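Local structure of maltose/maltodextrin-binding protein (Thermus thermophilus, 2GH9) at residues L14-E19 / V297-A302; S28-E33 / K280-N285. The protein binds maltotriose between its lobes, as a periplasmic binding protein that probably delivers the sugar to a membrane transporter. One frame throughout, in Å; residues are numbered along the deposited sequence.

How the contacts relate
Both contacts bring the same two regions of the chain together: helix 11-26 and the turn that leads from it to strand 32-36 meet the consecutive helices 280-290 and 293-302. The centres of the two contacts lie about 18 Å apart on the same side of the chain's centre. Contact 1 is the buried one, a helix-to-helix pairing of two aromatic side chains; the side chain of Phe299 is about 8 Å from a bound glucose unit. Contact 2 is smaller and lies at the surface, where polar side chains of the turn touch the start of a helix. Aromatic packing thus marks the sugar-ward end, and hydroxyls and a methyl against the aliphatic part of a glutamine the outer one.

Contact 1: residues L14-E19 / V297-A302; sequences LEWLKE and VAFNQA
Trp16 and Phe299 both send CG anti to the backbone N (chi1 170° and -168°), which brings the indole and the phenyl ring together between their helices. The two side chains cross at about a right angle, and the result is an edge-to-face pair: the edge of Phe299 is directed at the six-membered ring of Trp16, with centroids 4.6 Å apart and planes inclined at 59°. One corner of the phenyl ring does most of the touching. Phe299 CD1 stands over the indole face, offset toward the rim, 3.3 Å from Trp16 CE3, and Phe299 CE1 follows at 3.6 Å from the same carbon. Closer to the helix backbone, Phe299 CB makes a CH-pi contact with the five-membered ring, 4.1 Å from its centroid and almost on the ring normal. One indole face therefore receives both the root and the edge of a single side chain. Ala298 adds a methyl group at the indole edge, near the ring plane, its CB 3.8 Å from Trp16 NE1. The indole N-H itself makes a weak hydrogen bond to Asn295 OD1, earlier on the same helix as Phe299. A leucine in place of Trp16 would probably leave the Phe299 edge without its aromatic face, remove the weak bond to Asn295 and open a gap beside Ala298. Phe299 also stacks on Phe111 and meets Phe9 at an inclined angle, so the pair belongs to a larger aromatic cluster near the bound sugar. Around this cluster, helix 11-26 rests Leu14 and Leu17 on strands 3-7 and 32-36, while helix 293-302 sets Asn300 against strand 306-307.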
# COMPACT_ATOMS: atom_id res chain seq x y z
N LEU A 14 -6.37 4.71 13.92
CA LEU A 14 -6.26 6.06 14.46
C LEU A 14 -6.44 6.06 15.97
O LEU A 14 -5.73 6.78 16.68
CB LEU A 14 -7.31 6.99 13.82
CG LEU A 14 -7.31 8.45 14.28
CD1 LEU A 14 -5.97 9.13 13.97
CD2 LEU A 14 -8.50 9.22 13.65
N GLU A 15 -7.39 5.26 16.47
CA GLU A 15 -7.63 5.21 17.90
C GLU A 15 -6.40 4.67 18.66
O GLU A 15 -6.03 5.21 19.69
CB GLU A 15 -8.91 4.43 18.23
CG GLU A 15 -9.66 5.03 19.43
CD GLU A 15 -10.23 6.45 19.17
OE1 GLU A 15 -11.08 6.60 18.27
OE2 GLU A 15 -9.84 7.41 19.87
N TRP A 16 -5.75 3.64 18.11
CA TRP A 16 -4.46 3.17 18.65
C TRP A 16 -3.41 4.29 18.72
O TRP A 16 -2.75 4.48 19.75
CB TRP A 16 -3.94 2.00 17.79
CG TRP A 16 -2.50 1.55 18.04
CD1 TRP A 16 -2.10 0.56 18.87
CD2 TRP A 16 -1.32 2.04 17.40
NE1 TRP A 16 -0.75 0.39 18.79
CE2 TRP A 16 -0.23 1.29 17.90
CE3 TRP A 16 -1.06 3.04 16.45
CZ2 TRP A 16 1.08 1.52 17.51
CZ3 TRP A 16 0.24 3.25 16.05
CH2 TRP A 16 1.29 2.50 16.58
N LEU A 17 -3.26 5.03 17.62
CA LEU A 17 -2.28 6.11 17.56
C LEU A 17 -2.57 7.22 18.61
O LEU A 17 -1.64 7.74 19.24
CB LEU A 17 -2.20 6.72 16.15
CG LEU A 17 -1.17 7.84 15.98
CD1 LEU A 17 0.15 7.46 16.61
CD2 LEU A 17 -0.99 8.28 14.52
N LYS A 18 -3.85 7.55 18.77
CA LYS A 18 -4.28 8.56 19.75
C LYS A 18 -3.96 8.10 21.18
O LYS A 18 -3.50 8.90 22.00
CB LYS A 18 -5.78 8.89 19.61
CG LYS A 18 -6.12 9.71 18.38
CD LYS A 18 -7.50 10.39 18.53
CE LYS A 18 -7.86 11.26 17.36
NZ LYS A 18 -6.87 12.37 17.15
N GLU A 19 -4.19 6.81 21.45
CA GLU A 19 -3.88 6.20 22.74
C GLU A 19 -2.39 6.23 23.03
O GLU A 19 -1.99 6.59 24.15
CB GLU A 19 -4.35 4.73 22.82
CG GLU A 19 -4.00 4.07 24.18
CD GLU A 19 -4.20 2.57 24.22
OE1 GLU A 19 -4.79 2.00 23.27
OE2 GLU A 19 -3.76 1.96 25.22
N VAL A 297 2.02 -5.49 17.52
CA VAL A 297 0.99 -6.52 17.68
C VAL A 297 -0.36 -5.86 17.93
O VAL A 297 -1.33 -6.21 17.29
CB VAL A 297 1.31 -7.57 18.81
CG1 VAL A 297 0.07 -8.42 19.13
CG2 VAL A 297 2.43 -8.50 18.41
N ALA A 298 -0.39 -4.88 18.84
CA ALA A 298 -1.60 -4.14 19.14
C ALA A 298 -2.19 -3.49 17.88
O ALA A 298 -3.39 -3.60 17.61
CB ALA A 298 -1.31 -3.07 20.18
N PHE A 299 -1.33 -2.85 17.10
CA PHE A 299 -1.80 -2.23 15.87
C PHE A 299 -2.41 -3.28 14.93
O PHE A 299 -3.44 -3.02 14.34
CB PHE A 299 -0.64 -1.48 15.20
CG PHE A 299 -1.06 -0.56 14.07
CD1 PHE A 299 -1.76 0.62 14.34
CD2 PHE A 299 -0.73 -0.84 12.76
CE1 PHE A 299 -2.11 1.48 13.33
CE2 PHE A 299 -1.08 0.05 11.71
CZ PHE A 299 -1.75 1.21 11.99
N ASN A 300 -1.80 -4.45 14.79
CA ASN A 300 -2.35 -5.50 13.94
C ASN A 300 -3.71 -5.94 14.43
O ASN A 300 -4.64 -6.15 13.65
CB ASN A 300 -1.41 -6.70 13.86
CG ASN A 300 -2.02 -7.90 13.11
OD1 ASN A 300 -2.62 -8.76 13.71
ND2 ASN A 300 -1.92 -7.91 11.78
N GLN A 301 -3.84 -6.05 15.75
CA GLN A 301 -5.08 -6.54 16.34
C GLN A 301 -6.19 -5.53 16.17
O GLN A 301 -7.31 -5.92 15.84
CB GLN A 301 -4.85 -6.94 17.80
CG GLN A 301 -3.90 -8.13 17.92
CD GLN A 301 -4.39 -9.35 17.15
OE1 GLN A 301 -3.87 -9.70 16.07
NE2 GLN A 301 -5.41 -10.02 17.70
N ALA A 302 -5.86 -4.24 16.28
CA ALA A 302 -6.82 -3.15 16.06
C ALA A 302 -7.27 -3.06 14.61
O ALA A 302 -8.46 -2.78 14.31
CB ALA A 302 -6.20 -1.84 16.46

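Contact 2: residues S28-E33 / K280-N285; sequences SGTKVE and KTQAVN
Van der Waals contact between Thr30 and Gln282 carries most of this small interface. The hydroxyl oxygen of Thr30 closely approaches a CH2 of the glutamine, OG1 lying 3.1 Å from Gln282 CG without a hydrogen bond, and the Thr30 methyl CG2 lies 3.9 Å from that same carbon. The threonine thus presents both branches to one methylene group. OG1 is anti to the carbonyl carbon and CG2 anti to the backbone N (chi1 -53°), which places both on this CH2. A bend at chi2 (59°) carries the Gln282 amide past Thr30, leaving CG to meet it, with CD 4.0 Å from Thr30 OG1. Ser28 contributes only a loose touch, its OG 4.4 Å from Gln282 CG.

Hydrogen bonding here runs within each segment. Ser28 OG and Thr30 OG1 are hydrogen-bonded at 3.2 Å across Gly29, tying together the two hydroxyls of the turn that leads into strand 32-36. On the other side, the backbone bond from Val284 N to Lys280 O, 2.7 Å long, belongs to the first turn of helix 280-290.

Charge pairing lies away from the meeting point: Lys280 NZ forms a salt bridge with Glu77 OE1.

Two hydroxyl oxygens and a methyl thus meet an aliphatic CH2 of Gln282. Such chemistry implies a small surface touch that depends on no directional bond between the segments, setting the turn after helix 11-26 against the beginning of helix 280-290.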
# COMPACT_ATOMS: atom_id res chain seq x y z
N SER A 28 6.30 10.81 29.75
CA SER A 28 7.14 11.81 29.07
C SER A 28 6.91 13.24 29.57
O SER A 28 7.87 13.98 29.78
CB SER A 28 6.88 11.79 27.55
OG SER A 28 7.87 12.47 26.81
N GLY A 29 5.64 13.63 29.70
CA GLY A 29 5.27 15.03 29.86
C GLY A 29 5.14 15.84 28.57
O GLY A 29 4.70 16.99 28.59
N THR A 30 5.52 15.25 27.44
CA THR A 30 5.43 15.93 26.15
C THR A 30 4.07 15.67 25.53
O THR A 30 3.69 14.50 25.34
CB THR A 30 6.51 15.45 25.18
OG1 THR A 30 7.80 15.56 25.81
CG2 THR A 30 6.50 16.29 23.89
N LYS A 31 3.35 16.75 25.24
CA LYS A 31 2.06 16.68 24.55
C LYS A 31 2.25 16.24 23.10
O LYS A 31 3.15 16.72 22.41
CB LYS A 31 1.33 18.04 24.62
CG LYS A 31 0.62 18.27 25.98
CD LYS A 31 0.15 19.72 26.21
CE LYS A 31 -1.22 20.03 25.57
NZ LYS A 31 -1.60 21.48 25.73
N VAL A 32 1.43 15.29 22.65
CA VAL A 32 1.45 14.83 21.26
C VAL A 32 0.12 15.15 20.58
O VAL A 32 -0.94 14.68 21.04
CB VAL A 32 1.71 13.32 21.16
CG1 VAL A 32 1.75 12.88 19.67
CG2 VAL A 32 3.01 12.95 21.86
N GLU A 33 0.17 15.96 19.53
CA GLU A 33 -1.02 16.27 18.75
C GLU A 33 -1.08 15.38 17.48
O GLU A 33 -0.20 15.43 16.63
CB GLU A 33 -1.13 17.76 18.38
CG GLU A 33 -2.61 18.19 18.09
CD GLU A 33 -2.77 19.51 17.33
OE1 GLU A 33 -2.00 20.47 17.60
OE2 GLU A 33 -3.68 19.60 16.47
N LYS A 280 13.46 17.11 17.90
CA LYS A 280 13.83 15.78 17.42
C LYS A 280 13.95 14.73 18.53
O LYS A 280 13.53 13.60 18.35
CB LYS A 280 15.13 15.80 16.63
CG LYS A 280 15.02 16.41 15.27
CD LYS A 280 16.33 16.33 14.53
CE LYS A 280 16.26 17.11 13.26
NZ LYS A 280 17.55 17.10 12.53
N THR A 281 14.53 15.10 19.67
CA THR A 281 14.70 14.16 20.76
C THR A 281 13.37 13.49 21.13
O THR A 281 13.30 12.27 21.19
CB THR A 281 15.25 14.83 22.05
OG1 THR A 281 16.58 15.30 21.81
CG2 THR A 281 15.27 13.83 23.20
N GLN A 282 12.36 14.30 21.41
CA GLN A 282 11.05 13.78 21.83
C GLN A 282 10.31 13.08 20.70
O GLN A 282 9.72 12.02 20.91
CB GLN A 282 10.16 14.88 22.42
CG GLN A 282 10.20 14.94 23.95
CD GLN A 282 11.59 15.17 24.46
OE1 GLN A 282 12.25 16.13 24.06
NE2 GLN A 282 12.06 14.30 25.36
N ALA A 283 10.35 13.67 19.51
CA ALA A 283 9.83 13.05 18.27
C ALA A 283 10.42 11.66 18.04
O ALA A 283 9.70 10.71 17.78
CB ALA A 283 10.12 13.96 17.07
N VAL A 284 11.74 11.54 18.15
CA VAL A 284 12.40 10.24 18.02
C VAL A 284 11.98 9.26 19.12
O VAL A 284 11.67 8.10 18.84
CB VAL A 284 13.95 10.37 17.96
CG1 VAL A 284 14.61 9.00 17.99
CG2 VAL A 284 14.38 11.13 16.72
N ASN A 285 11.96 9.72 20.38
CA ASN A 285 11.57 8.85 21.48
C ASN A 285 10.14 8.37 21.27
O ASN A 285 9.87 7.20 21.47
CB ASN A 285 11.68 9.57 22.83
CG ASN A 285 13.10 9.61 23.37
OD1 ASN A 285 13.93 8.77 23.05
ND2 ASN A 285 13.38 10.60 24.21